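Local coordinates for protein heroin esterase (Rhodococcus sp., PDB 1LZL) that probably hydrolyses acetyl esters such as heroin, acting as an acetyl esterase of the alpha/beta hydrolase fold, at residues P5-E10 / G287-S292; I188-D193 / I215-Y220; D192-T197 / P240-D245; E196-T201 / L262-I267; P207-P212 / E258-R263. One frame throughout, in Å; residues are numbered along the deposited sequence.

Contact 1: P5-E10 / G287-S292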
# COMPACT_ATOMS: atom_id res chain seq x y z
N PRO A 5 7.77 22.08 -13.73
CA PRO A 5 8.42 23.18 -12.99
C PRO A 5 8.01 23.22 -11.52
O PRO A 5 8.77 23.80 -10.71
CB PRO A 5 7.98 24.41 -13.79
CG PRO A 5 6.86 23.99 -14.68
CD PRO A 5 6.84 22.48 -14.76
N THR A 6 6.93 22.55 -11.09
CA THR A 6 6.62 22.53 -9.67
C THR A 6 7.39 21.46 -8.92
O THR A 6 7.36 21.36 -7.69
CB THR A 6 5.13 22.29 -9.38
OG1 THR A 6 4.80 20.94 -9.75
CG2 THR A 6 4.26 23.25 -10.17
N LEU A 7 8.14 20.58 -9.60
CA LEU A 7 8.90 19.61 -8.87
C LEU A 7 9.89 20.20 -7.89
O LEU A 7 10.57 21.19 -8.12
CB LEU A 7 9.73 18.75 -9.87
CG LEU A 7 9.13 17.44 -10.30
CD1 LEU A 7 10.02 16.78 -11.36
CD2 LEU A 7 8.99 16.53 -9.09
N ASP A 8 10.00 19.53 -6.76
CA ASP A 8 11.05 19.88 -5.83
C ASP A 8 12.40 19.77 -6.51
O ASP A 8 12.67 18.70 -7.12
CB ASP A 8 10.81 18.92 -4.68
CG ASP A 8 11.70 19.19 -3.49
OD1 ASP A 8 12.93 19.35 -3.75
OD2 ASP A 8 11.21 19.25 -2.38
N PRO A 9 13.28 20.75 -6.55
CA PRO A 9 14.56 20.58 -7.26
C PRO A 9 15.37 19.34 -6.91
O PRO A 9 16.09 18.77 -7.75
CB PRO A 9 15.33 21.85 -6.81
CG PRO A 9 14.21 22.84 -6.71
CD PRO A 9 13.12 22.10 -5.98
N GLU A 10 15.22 18.93 -5.65
CA GLU A 10 15.90 17.76 -5.12
C GLU A 10 15.43 16.50 -5.82
O GLU A 10 16.15 15.51 -6.04
CB GLU A 10 15.67 17.70 -3.60
CG GLU A 10 16.67 18.46 -2.76
CD GLU A 10 16.70 18.02 -1.31
OE1 GLU A 10 15.64 17.97 -0.66
OE2 GLU A 10 17.79 17.70 -0.80
N GLY A 287 5.29 19.32 -4.73
CA GLY A 287 6.51 19.19 -5.57
C GLY A 287 6.96 17.76 -5.77
O GLY A 287 8.07 17.46 -6.19
N THR A 288 6.11 16.80 -5.48
CA THR A 288 6.42 15.37 -5.48
C THR A 288 5.74 14.64 -6.63
O THR A 288 4.92 15.23 -7.34
CB THR A 288 5.95 14.75 -4.15
OG1 THR A 288 4.58 15.13 -3.98
CG2 THR A 288 6.76 15.29 -2.99
N PHE A 289 6.07 13.35 -6.78
CA PHE A 289 5.40 12.56 -7.84
C PHE A 289 5.13 11.16 -7.25
O PHE A 289 5.61 10.83 -6.17
CB PHE A 289 6.20 12.53 -9.14
CG PHE A 289 7.62 12.01 -9.04
CD1 PHE A 289 7.86 10.64 -9.06
CD2 PHE A 289 8.71 12.86 -8.91
CE1 PHE A 289 9.15 10.16 -8.97
CE2 PHE A 289 10.02 12.40 -8.82
CZ PHE A 289 10.23 11.04 -8.83
N HIS A 290 4.38 10.35 -8.05
CA HIS A 290 4.15 8.98 -7.58
C HIS A 290 5.41 8.19 -7.36
O HIS A 290 6.11 7.91 -8.35
CB HIS A 290 3.27 8.26 -8.60
CG HIS A 290 2.85 6.91 -8.08
ND1 HIS A 290 1.72 6.76 -7.32
CD2 HIS A 290 3.37 5.66 -8.26
CE1 HIS A 290 1.56 5.46 -7.01
NE2 HIS A 290 2.55 4.78 -7.58
N GLY A 291 5.75 7.76 -6.14
CA GLY A 291 7.01 7.04 -5.93
C GLY A 291 8.21 7.95 -5.68
O GLY A 291 9.34 7.41 -5.56
N SER A 292 8.04 9.27 -5.56
CA SER A 292 9.25 10.08 -5.26
C SER A 292 9.84 9.79 -3.89
O SER A 292 11.02 10.13 -3.57
CB SER A 292 8.95 11.57 -5.47
OG SER A 292 7.93 12.04 -4.59
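The loop after strand 280-285, which carries His290, the probable histidine of a Ser-His-Asp triad, is joined near its start by the N-terminal segment 5-10. Asp8 N donates to Gly287 O at 2.9 Å; the N-H...O angle of 176° makes the bond practically straight, and it lands on a lone pair in the carbonyl plane. Glycine suits position 287 because a side chain there would collide with Asp8 N, and because its phi of 74° favours glycine by itself. Gly287 CA makes a CA-H...O contact of 3.2 Å with Thr6 O. Asp8 is also the N-cap of helix 9-14: with CG anti to the backbone N (chi1 -174°), Asp8 OD1 accepts from Glu10 N at 3.0 Å through the anti lone pair. In the alpha/beta hydrolase fold the catalytic histidine sits on a loop following the last strand, the place His290 occupies here. One residue before the histidine, the Phe289 ring receives Leu7 CD2 in its plane, 3.7 Å from Phe289 CD2. Over the centre of one ring face lies Ser292 CB, 3.4 Å above the plane. A type II turn brings it there, closed by Ser292 N to Phe289 O at 3.0 Å, with a glycine, Gly291, in the third position. Thr6 OG1 and Gly287 N both bond to the carboxylate of Glu258.

Contact 2: I188-D193 / I215-Y220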
# COMPACT_ATOMS: atom_id res chain seq x y z
N ILE A 188 -0.08 6.96 -0.96
CA ILE A 188 -0.35 7.14 -2.40
C ILE A 188 -1.29 6.03 -2.92
O ILE A 188 -1.04 5.35 -3.90
CB ILE A 188 0.93 7.28 -3.22
CG1 ILE A 188 1.94 6.10 -3.17
CG2 ILE A 188 1.62 8.57 -2.82
CD1 ILE A 188 3.21 6.27 -4.01
N PRO A 189 -2.44 5.82 -2.25
CA PRO A 189 -3.24 4.63 -2.59
C PRO A 189 -3.91 4.67 -3.95
O PRO A 189 -4.31 5.76 -4.41
CB PRO A 189 -4.34 4.64 -1.49
CG PRO A 189 -4.47 6.10 -1.11
CD PRO A 189 -3.04 6.61 -1.14
N GLU A 190 -4.10 3.52 -4.59
CA GLU A 190 -4.80 3.29 -5.85
C GLU A 190 -6.18 2.74 -5.50
O GLU A 190 -6.31 1.57 -5.11
CB GLU A 190 -4.00 2.33 -6.71
CG GLU A 190 -4.62 2.03 -8.07
CD GLU A 190 -3.76 1.11 -8.91
OE1 GLU A 190 -2.72 0.62 -8.46
OE2 GLU A 190 -4.19 0.90 -10.07
N LEU A 191 -7.21 3.61 -5.61
CA LEU A 191 -8.51 3.35 -4.96
C LEU A 191 -9.71 3.29 -5.91
O LEU A 191 -10.74 2.74 -5.57
CB LEU A 191 -8.80 4.44 -3.92
CG LEU A 191 -7.84 4.53 -2.73
CD1 LEU A 191 -8.02 5.87 -2.01
CD2 LEU A 191 -8.04 3.36 -1.79
N ASP A 192 -9.57 3.93 -7.09
CA ASP A 192 -10.77 4.15 -7.93
C ASP A 192 -10.51 3.75 -9.37
O ASP A 192 -9.64 4.35 -9.99
CB ASP A 192 -11.11 5.65 -7.83
CG ASP A 192 -12.48 5.99 -8.37
OD1 ASP A 192 -13.01 5.13 -9.13
OD2 ASP A 192 -13.03 7.07 -8.09
N ASP A 193 -11.23 2.76 -9.88
CA ASP A 193 -10.97 2.27 -11.24
C ASP A 193 -11.55 3.22 -12.28
O ASP A 193 -11.26 3.01 -13.46
CB ASP A 193 -11.58 0.88 -11.44
CG ASP A 193 -13.08 0.93 -11.21
OD1 ASP A 193 -13.55 1.27 -10.11
OD2 ASP A 193 -13.79 0.62 -12.19
N ILE A 215 -4.94 2.69 -16.60
CA ILE A 215 -5.91 1.89 -17.34
C ILE A 215 -5.50 0.41 -17.34
O ILE A 215 -6.31 -0.47 -17.11
CB ILE A 215 -6.02 2.41 -18.79
CG1 ILE A 215 -6.66 3.82 -18.82
CG2 ILE A 215 -6.73 1.40 -19.68
CD1 ILE A 215 -6.43 4.58 -20.14
N LEU A 216 -4.24 0.17 -17.65
CA LEU A 216 -3.72 -1.20 -17.76
C LEU A 216 -3.75 -1.86 -16.39
O LEU A 216 -4.08 -3.08 -16.28
CB LEU A 216 -2.28 -1.22 -18.30
CG LEU A 216 -2.15 -1.12 -19.84
CD1 LEU A 216 -3.35 -0.42 -20.44
CD2 LEU A 216 -0.81 -0.50 -20.16
N SER A 217 -3.48 -1.13 -15.33
CA SER A 217 -3.43 -1.73 -13.97
C SER A 217 -4.79 -2.23 -13.58
O SER A 217 -4.93 -3.37 -13.12
CB SER A 217 -2.94 -0.65 -13.02
OG SER A 217 -3.09 -0.95 -11.63
N TRP A 218 -5.83 -1.42 -13.75
CA TRP A 218 -7.15 -1.92 -13.36
C TRP A 218 -7.64 -3.04 -14.26
O TRP A 218 -8.35 -3.94 -13.83
CB TRP A 218 -8.15 -0.76 -13.33
CG TRP A 218 -7.93 0.11 -12.10
CD1 TRP A 218 -7.29 1.35 -12.05
CD2 TRP A 218 -8.34 -0.21 -10.78
NE1 TRP A 218 -7.30 1.82 -10.74
CE2 TRP A 218 -7.93 0.87 -9.96
CE3 TRP A 218 -9.00 -1.30 -10.19
CZ2 TRP A 218 -8.17 0.89 -8.59
CZ3 TRP A 218 -9.26 -1.28 -8.81
CH2 TRP A 218 -8.84 -0.18 -8.02
N LYS A 219 -7.30 -2.97 -15.55
CA LYS A 219 -7.67 -4.07 -16.47
C LYS A 219 -7.00 -5.37 -16.06
O LYS A 219 -7.67 -6.41 -16.01
CB LYS A 219 -7.33 -3.66 -17.90
CG LYS A 219 -7.72 -4.68 -18.97
CD LYS A 219 -9.19 -5.01 -18.77
CE LYS A 219 -9.81 -5.93 -19.82
NZ LYS A 219 -11.28 -5.95 -19.65
N TYR A 220 -5.71 -5.37 -15.75
CA TYR A 220 -5.05 -6.59 -15.27
C TYR A 220 -5.72 -7.12 -14.01
O TYR A 220 -5.93 -8.34 -13.90
CB TYR A 220 -3.58 -6.31 -14.95
CG TYR A 220 -2.74 -6.01 -16.16
CD1 TYR A 220 -2.99 -6.63 -17.38
CD2 TYR A 220 -1.67 -5.15 -16.05
CE1 TYR A 220 -2.15 -6.32 -18.46
CE2 TYR A 220 -0.83 -4.83 -17.12
CZ TYR A 220 -1.10 -5.44 -18.32
OH TYR A 220 -0.29 -5.13 -19.39
O HOH W 1 -6.70 4.56 -9.83
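Ser217 is the first residue of segment 215-220, within helix 211-222, to meet the loop 188-193. Ser217 OG, anti to the backbone N (chi1 168°), lies 2.7 Å from Glu190 OE2 in a hydrogen bond whose single proton could also serve Gly89 O. Glu190 can reach it because its chain is fully extended. Next comes Trp218, whose indole is enclosed on both faces. Asp193 CA stands 3.5 Å from the centroid of the five-membered ring of Trp218, only 8° off the normal, a CH-pi contact. On the opposite face Glu190 OE2 sits 3.2 Å above the indole plane toward the rim, its carboxylate nearly perpendicular to the ring. That oxygen is badly placed for the indole N-H, so Trp218 NE1 donates instead to a water at 2.9 Å, which lies in the ring plane and donates in turn to Asp192 O at 3.0 Å. Asp193 turns its carboxylate away, to Tyr226 and Arg242, while its backbone N is buried without a partner. Glu190 also bonds through its backbone to Ser160, the probable nucleophile, so this loop, following strand 183-187, flanks the nucleophile elbow characteristic of alpha/beta hydrolases.

Contact 3: D192-T197 / P240-D245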
# COMPACT_ATOMS: atom_id res chain seq x y z
N ASP A 192 -9.57 3.93 -7.09
CA ASP A 192 -10.77 4.15 -7.93
C ASP A 192 -10.51 3.75 -9.37
O ASP A 192 -9.64 4.35 -9.99
CB ASP A 192 -11.11 5.65 -7.83
CG ASP A 192 -12.48 5.99 -8.37
OD1 ASP A 192 -13.01 5.13 -9.13
OD2 ASP A 192 -13.03 7.07 -8.09
N ASP A 193 -11.23 2.76 -9.88
CA ASP A 193 -10.97 2.27 -11.24
C ASP A 193 -11.55 3.22 -12.28
O ASP A 193 -11.26 3.01 -13.46
CB ASP A 193 -11.58 0.88 -11.44
CG ASP A 193 -13.08 0.93 -11.21
OD1 ASP A 193 -13.55 1.27 -10.11
OD2 ASP A 193 -13.79 0.62 -12.19
N ARG A 194 -12.35 4.18 -11.87
CA ARG A 194 -13.13 4.94 -12.87
C ARG A 194 -12.28 5.97 -13.56
O ARG A 194 -12.68 6.42 -14.67
CB ARG A 194 -14.33 5.58 -12.19
CG ARG A 194 -15.32 4.53 -11.75
CD ARG A 194 -16.34 5.03 -10.77
NE ARG A 194 -15.76 5.52 -9.53
CZ ARG A 194 -16.45 5.96 -8.49
NH1 ARG A 194 -17.78 5.98 -8.46
NH2 ARG A 194 -15.78 6.38 -7.42
N LEU A 195 -11.15 6.41 -13.05
CA LEU A 195 -10.22 7.30 -13.78
C LEU A 195 -10.89 8.61 -14.21
O LEU A 195 -10.61 9.11 -15.30
CB LEU A 195 -9.53 6.57 -14.96
CG LEU A 195 -9.05 5.14 -14.65
CD1 LEU A 195 -8.25 4.55 -15.83
CD2 LEU A 195 -8.22 5.09 -13.38
N GLU A 196 -11.75 9.13 -13.32
CA GLU A 196 -12.53 10.34 -13.69
C GLU A 196 -12.15 11.58 -12.94
O GLU A 196 -12.67 12.67 -13.24
CB GLU A 196 -14.02 10.08 -13.49
CG GLU A 196 -14.52 9.76 -12.07
CD GLU A 196 -15.91 9.14 -12.04
OE1 GLU A 196 -16.53 8.89 -13.12
OE2 GLU A 196 -16.46 8.88 -10.94
N THR A 197 -11.24 11.48 -11.98
CA THR A 197 -10.76 12.69 -11.33
C THR A 197 -9.93 13.55 -12.27
O THR A 197 -9.35 13.09 -13.27
CB THR A 197 -9.90 12.30 -10.10
OG1 THR A 197 -8.81 11.51 -10.59
CG2 THR A 197 -10.70 11.54 -9.07
N PRO A 240 -12.15 0.70 -3.45
CA PRO A 240 -12.75 1.30 -2.25
C PRO A 240 -13.41 2.64 -2.50
O PRO A 240 -14.35 2.98 -1.76
CB PRO A 240 -11.54 1.41 -1.31
CG PRO A 240 -10.70 0.20 -1.71
CD PRO A 240 -10.78 0.17 -3.20
N SER A 241 -12.98 3.43 -3.49
CA SER A 241 -13.68 4.70 -3.73
C SER A 241 -15.15 4.48 -4.07
O SER A 241 -15.93 5.43 -3.89
CB SER A 241 -13.00 5.42 -4.90
OG SER A 241 -11.64 5.74 -4.59
N ARG A 242 -15.52 3.30 -4.56
CA ARG A 242 -16.96 3.02 -4.83
C ARG A 242 -17.75 2.76 -3.58
O ARG A 242 -19.00 2.72 -3.63
CB ARG A 242 -17.04 1.85 -5.80
CG ARG A 242 -16.55 2.22 -7.20
CD ARG A 242 -16.66 0.98 -8.09
NE ARG A 242 -16.21 1.15 -9.46
CZ ARG A 242 -17.02 1.19 -10.52
NH1 ARG A 242 -18.34 1.10 -10.37
NH2 ARG A 242 -16.52 1.32 -11.74
N ALA A 243 -17.12 2.58 -2.42
CA ALA A 243 -17.97 2.37 -1.24
C ALA A 243 -18.73 3.62 -0.82
O ALA A 243 -18.16 4.69 -0.82
CB ALA A 243 -17.07 2.00 -0.07
N THR A 244 -19.97 3.48 -0.40
CA THR A 244 -20.78 4.60 0.03
C THR A 244 -20.86 4.74 1.54
O THR A 244 -21.19 5.82 2.06
CB THR A 244 -22.23 4.47 -0.54
OG1 THR A 244 -22.76 3.20 -0.15
CG2 THR A 244 -22.18 4.55 -2.05
N ASP A 245 -20.60 3.70 2.31
CA ASP A 245 -20.63 3.82 3.76
C ASP A 245 -19.21 3.64 4.30
O ASP A 245 -18.68 2.52 4.32
CB ASP A 245 -21.58 2.81 4.39
CG ASP A 245 -21.39 2.70 5.90
OD1 ASP A 245 -21.09 3.74 6.54
OD2 ASP A 245 -21.52 1.58 6.44
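Arg242 grips Asp193 side-on: NE donates to OD1 of Asp193 at 2.7 Å along a nearly straight line of 172°, and NH2 of Arg242 donates to OD2 of Asp193 at 2.9 Å. Both oxygens use their syn lone pairs, and the two flat groups are 22° from coplanar. A second side-on pair, within 192-197, is less flat: Arg194 NE meets the syn lone pair of Asp192 OD1 at 2.8 Å, while Arg194 NH2 reaches Asp192 OD2 at 2.9 Å from above the carboxylate plane. Asp192 OD1 also accepts from Arg194 N at 3.0 Å, an Asx turn. Arg242 CG rests over the centre of the Arg194 guanidinium, 3.9 Å above its plane. Glu196 OE2 lies over the other face, a long ion pair of charges alone. An alanine in place of Arg194 would remove this flat group and would probably leave Asp192 less well held and Arg242 less closely packed. Farther out, Ser241 OG touches Asp192 CB at 3.3 Å, where the 3-10 turn 240-242 meets the loop before helix 198-202. Arg194 NE and Arg242 NE, 4.4 Å apart, are probably tolerated because each charge has a carboxylate of its own.

Contact 4: E196-T201 / L262-I267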
# COMPACT_ATOMS: atom_id res chain seq x y z
N GLU A 196 -11.75 9.13 -13.32
CA GLU A 196 -12.53 10.34 -13.69
C GLU A 196 -12.15 11.58 -12.94
O GLU A 196 -12.67 12.67 -13.24
CB GLU A 196 -14.02 10.08 -13.49
CG GLU A 196 -14.52 9.76 -12.07
CD GLU A 196 -15.91 9.14 -12.04
OE1 GLU A 196 -16.53 8.89 -13.12
OE2 GLU A 196 -16.46 8.88 -10.94
N THR A 197 -11.24 11.48 -11.98
CA THR A 197 -10.76 12.69 -11.33
C THR A 197 -9.93 13.55 -12.27
O THR A 197 -9.35 13.09 -13.27
CB THR A 197 -9.90 12.30 -10.10
OG1 THR A 197 -8.81 11.51 -10.59
CG2 THR A 197 -10.70 11.54 -9.07
N VAL A 198 -9.80 14.84 -11.90
CA VAL A 198 -8.93 15.71 -12.72
C VAL A 198 -7.51 15.19 -12.78
O VAL A 198 -6.90 15.19 -13.88
CB VAL A 198 -8.92 17.15 -12.17
CG1 VAL A 198 -7.92 18.02 -12.92
CG2 VAL A 198 -10.33 17.71 -12.27
N SER A 199 -6.90 14.75 -11.67
CA SER A 199 -5.51 14.29 -11.81
C SER A 199 -5.42 13.09 -12.76
O SER A 199 -4.40 12.94 -13.42
CB SER A 199 -4.90 14.03 -10.44
OG SER A 199 -5.64 13.07 -9.66
N MET A 200 -6.48 12.28 -12.72
CA MET A 200 -6.43 11.07 -13.57
C MET A 200 -6.66 11.44 -15.03
O MET A 200 -6.13 10.73 -15.92
CB MET A 200 -7.44 10.07 -13.09
CG MET A 200 -7.20 8.61 -13.03
SD MET A 200 -5.59 7.94 -13.34
CE MET A 200 -5.24 7.17 -11.76
N THR A 201 -7.43 12.49 -15.32
CA THR A 201 -7.57 12.88 -16.73
C THR A 201 -6.37 13.70 -17.22
O THR A 201 -6.13 13.63 -18.44
CB THR A 201 -8.84 13.72 -17.00
OG1 THR A 201 -8.79 14.96 -16.28
CG2 THR A 201 -10.12 12.98 -16.59
N LEU A 262 -3.00 9.49 -9.02
CA LEU A 262 -3.81 8.98 -7.90
C LEU A 262 -4.12 10.06 -6.89
O LEU A 262 -4.86 9.80 -5.91
CB LEU A 262 -3.03 7.86 -7.22
CG LEU A 262 -2.69 6.64 -8.10
CD1 LEU A 262 -1.84 5.65 -7.33
CD2 LEU A 262 -3.97 6.00 -8.60
N ARG A 263 -3.56 11.26 -7.03
CA ARG A 263 -3.69 12.26 -5.96
C ARG A 263 -5.13 12.56 -5.61
O ARG A 263 -5.53 12.56 -4.43
CB ARG A 263 -2.98 13.54 -6.47
CG ARG A 263 -3.03 14.71 -5.48
CD ARG A 263 -2.67 15.99 -6.29
NE ARG A 263 -3.78 16.38 -7.14
CZ ARG A 263 -3.65 17.13 -8.25
NH1 ARG A 263 -2.45 17.55 -8.63
NH2 ARG A 263 -4.75 17.43 -8.93
N ASP A 264 -5.96 12.86 -6.62
CA ASP A 264 -7.30 13.33 -6.28
C ASP A 264 -8.10 12.21 -5.65
O ASP A 264 -8.86 12.52 -4.71
CB ASP A 264 -8.04 13.85 -7.52
CG ASP A 264 -7.46 15.12 -8.09
OD1 ASP A 264 -6.50 15.70 -7.54
OD2 ASP A 264 -7.97 15.54 -9.15
N GLU A 265 -8.02 10.95 -6.10
CA GLU A 265 -8.87 9.93 -5.48
C GLU A 265 -8.45 9.71 -4.04
O GLU A 265 -9.25 9.37 -3.18
CB GLU A 265 -8.83 8.66 -6.33
CG GLU A 265 -7.53 7.88 -6.30
CD GLU A 265 -7.39 7.02 -7.57
OE1 GLU A 265 -7.44 7.62 -8.66
OE2 GLU A 265 -7.27 5.78 -7.45
N GLY A 266 -7.14 9.92 -3.72
CA GLY A 266 -6.68 9.81 -2.35
C GLY A 266 -7.25 10.91 -1.49
O GLY A 266 -7.80 10.67 -0.39
N ILE A 267 -7.17 12.17 -1.95
CA ILE A 267 -7.75 13.29 -1.18
C ILE A 267 -9.25 13.09 -1.03
O ILE A 267 -9.77 13.30 0.07
CB ILE A 267 -7.43 14.64 -1.88
CG1 ILE A 267 -5.93 14.90 -1.89
CG2 ILE A 267 -8.18 15.81 -1.24
CD1 ILE A 267 -5.47 16.09 -2.72
O HOH W 2 -7.14 10.22 -8.76
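Ser199 holds OG in the crowded position between its backbone N and carbonyl carbon (chi1 57°), while Asp264 has CG anti to its carbonyl carbon (chi1 -69°), so the two residues exchange bonds. Ser199 N donates to Asp264 OD2 at 2.8 Å, from well above the carboxylate plane. In return Asp264 N donates to Ser199 OG at 3.1 Å, an oxygen that also bonds to Pro261 O. Here the N-terminal ends of helices 198-202 and 263-275 meet, a setting that probably favours the carboxylate. Thr197 OG1, at the N-cap of helix 198-202, accepts from Met200 N at 3.2 Å. Its hydroxyl donates to a water that also accepts from Glu265 N and donates to Glu265 OE1 at 2.6 Å. Arg263 turns NE and NH2 together onto Asp264 OD1 while Ser199 N holds OD2, probably setting the carboxylate's rotation, and Ser199 CB lies over one face of the Arg263 guanidinium. The unbranched Met200 chain, nearly eclipsed at chi2 (8°), brings Met200 CE within 3.6 Å of Leu262 CD2.

Contact 5: P207-P212 / E258-R263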
# COMPACT_ATOMS: atom_id res chain seq x y z
N PRO A 207 5.79 11.20 -13.99
CA PRO A 207 6.79 10.20 -13.60
C PRO A 207 6.15 8.96 -12.94
O PRO A 207 5.27 9.11 -12.10
CB PRO A 207 7.64 10.98 -12.61
CG PRO A 207 7.53 12.42 -13.03
CD PRO A 207 6.06 12.54 -13.38
N LEU A 208 6.62 7.80 -13.39
CA LEU A 208 6.33 6.47 -12.91
C LEU A 208 4.89 6.05 -13.09
O LEU A 208 4.61 4.94 -13.62
CB LEU A 208 6.77 6.37 -11.44
CG LEU A 208 8.29 6.52 -11.24
CD1 LEU A 208 8.61 6.21 -9.79
CD2 LEU A 208 9.00 5.64 -12.25
N TRP A 209 3.88 6.80 -12.65
CA TRP A 209 2.48 6.46 -12.82
C TRP A 209 1.83 7.58 -13.62
O TRP A 209 2.22 8.74 -13.47
CB TRP A 209 1.74 6.29 -11.50
CG TRP A 209 0.57 5.33 -11.55
CD1 TRP A 209 -0.74 5.56 -11.32
CD2 TRP A 209 0.67 3.92 -11.88
NE1 TRP A 209 -1.50 4.40 -11.46
CE2 TRP A 209 -0.63 3.41 -11.81
CE3 TRP A 209 1.78 3.13 -12.21
CZ2 TRP A 209 -0.89 2.04 -12.07
CZ3 TRP A 209 1.50 1.77 -12.47
CH2 TRP A 209 0.21 1.26 -12.40
N HIS A 210 0.83 7.18 -14.38
CA HIS A 210 0.20 8.06 -15.37
C HIS A 210 -1.05 7.36 -15.83
O HIS A 210 -1.26 6.14 -15.57
CB HIS A 210 1.17 8.41 -16.50
CG HIS A 210 1.88 7.23 -17.11
ND1 HIS A 210 3.25 7.11 -17.13
CD2 HIS A 210 1.36 6.11 -17.70
CE1 HIS A 210 3.55 5.96 -17.72
NE2 HIS A 210 2.42 5.37 -18.07
N ARG A 211 -1.88 8.09 -16.57
CA ARG A 211 -3.15 7.54 -16.98
C ARG A 211 -2.99 6.25 -17.82
O ARG A 211 -3.72 5.28 -17.56
CB ARG A 211 -3.93 8.62 -17.71
CG ARG A 211 -5.36 8.14 -18.01
CD ARG A 211 -6.07 9.23 -18.83
NE ARG A 211 -7.39 8.70 -19.19
CZ ARG A 211 -8.42 8.76 -18.37
NH1 ARG A 211 -8.35 9.31 -17.16
NH2 ARG A 211 -9.60 8.26 -18.73
N PRO A 212 -2.10 6.15 -18.78
CA PRO A 212 -1.93 4.86 -19.47
C PRO A 212 -1.63 3.70 -18.54
O PRO A 212 -2.25 2.62 -18.72
CB PRO A 212 -0.76 5.14 -20.45
CG PRO A 212 -0.93 6.59 -20.74
CD PRO A 212 -1.25 7.21 -19.40
N GLU A 258 1.92 15.45 -5.38
CA GLU A 258 1.35 16.47 -6.26
C GLU A 258 1.12 16.03 -7.70
O GLU A 258 0.07 16.29 -8.28
CB GLU A 258 2.31 17.67 -6.23
CG GLU A 258 1.75 18.81 -7.08
CD GLU A 258 2.52 20.10 -7.05
OE1 GLU A 258 3.08 20.44 -5.99
OE2 GLU A 258 2.53 20.80 -8.12
N LEU A 259 2.13 15.41 -8.29
CA LEU A 259 2.15 15.07 -9.70
C LEU A 259 1.80 13.61 -9.92
O LEU A 259 2.11 13.01 -10.95
CB LEU A 259 3.54 15.38 -10.32
CG LEU A 259 3.93 16.86 -10.29
CD1 LEU A 259 5.26 17.05 -10.98
CD2 LEU A 259 2.90 17.74 -10.97
N ASP A 260 1.08 12.99 -8.98
CA ASP A 260 0.57 11.64 -9.09
C ASP A 260 -0.83 11.59 -9.63
O ASP A 260 -1.78 12.26 -9.11
CB ASP A 260 0.60 11.04 -7.68
CG ASP A 260 0.26 9.58 -7.57
OD1 ASP A 260 -0.16 8.96 -8.58
OD2 ASP A 260 0.47 9.05 -6.47
N PRO A 261 -1.17 10.82 -10.67
CA PRO A 261 -2.55 10.71 -11.12
C PRO A 261 -3.49 10.22 -10.00
O PRO A 261 -4.68 10.49 -10.04
CB PRO A 261 -2.51 9.60 -12.19
CG PRO A 261 -1.12 9.17 -12.29
CD PRO A 261 -0.21 9.99 -11.44
N LEU A 262 -3.00 9.49 -9.02
CA LEU A 262 -3.81 8.98 -7.90
C LEU A 262 -4.12 10.06 -6.89
O LEU A 262 -4.86 9.80 -5.91
CB LEU A 262 -3.03 7.86 -7.22
CG LEU A 262 -2.69 6.64 -8.10
CD1 LEU A 262 -1.84 5.65 -7.33
CD2 LEU A 262 -3.97 6.00 -8.60
N ARG A 263 -3.56 11.26 -7.03
CA ARG A 263 -3.69 12.26 -5.96
C ARG A 263 -5.13 12.56 -5.61
O ARG A 263 -5.53 12.56 -4.43
CB ARG A 263 -2.98 13.54 -6.47
CG ARG A 263 -3.03 14.71 -5.48
CD ARG A 263 -2.67 15.99 -6.29
NE ARG A 263 -3.78 16.38 -7.14
CZ ARG A 263 -3.65 17.13 -8.25
NH1 ARG A 263 -2.45 17.55 -8.63
NH2 ARG A 263 -4.75 17.43 -8.93
O HOH W 3 3.57 10.74 -10.68
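The indole of Trp209 meets the ring of His290 with planes about 30° apart and the ring of Phe23 edge-to-face, while residues 258-263 approach it obliquely. Trp209 CD1 is touched by Pro261 CG at 3.8 Å and, from the neighbouring residue, by Leu262 CG at 3.9 Å. The ring of His210 has Pro212 C at its edge, in plane. Pro261 is the wedge of the contact. Its side chain crosses that of Trp209 at about a right angle, with Pro261 CD 3.4 Å from Trp209 O and CG 3.5 Å from His210 N. A proline suits the second position of the type I turn 260-263, where its phi of -58° is the natural one. An alanine in place of Pro261 would lack CG and CD and would probably loosen the fit against Trp209 and His210, as well as the turn itself. Asp260 OD1 accepts from Leu262 N at 2.9 Å, from above the carboxylate plane. OD1 thus serves the turn while OD2 bonds to ND1 of His290, consistent with the acid of a catalytic triad. A water links the segments by donating to Pro207 O at 2.8 Å and to Leu259 O at 2.7 Å. Residues 258-263 connect strand 252-257 to helix 263-275, residues 207-212 lead into helix 211-222, and Met200 of helix 198-202 packs on Pro261.

Contacts 1, 2, 4 and 5 are buried, whereas contact 3 is only partly so, and it alone joins its segments by salt bridges. The centre of contact 2 is nearest that of the chain, about 12 Å from it; this contact combines an enclosed indole with a serine-carboxylate hydrogen bond and a water. Contacts 1 and 5 meet at the probable triad; contact 1 relies on backbone, contact 5 on apolar fit. Contacts 2 and 5 both use helix 211-222. Contacts 2, 3 and 4 are linked through the loop before helix 198-202: Glu265 OE2 of contact 4 holds the backbone of Leu191 and Asp192. Contacts 4 and 5 share Leu262 and Arg263.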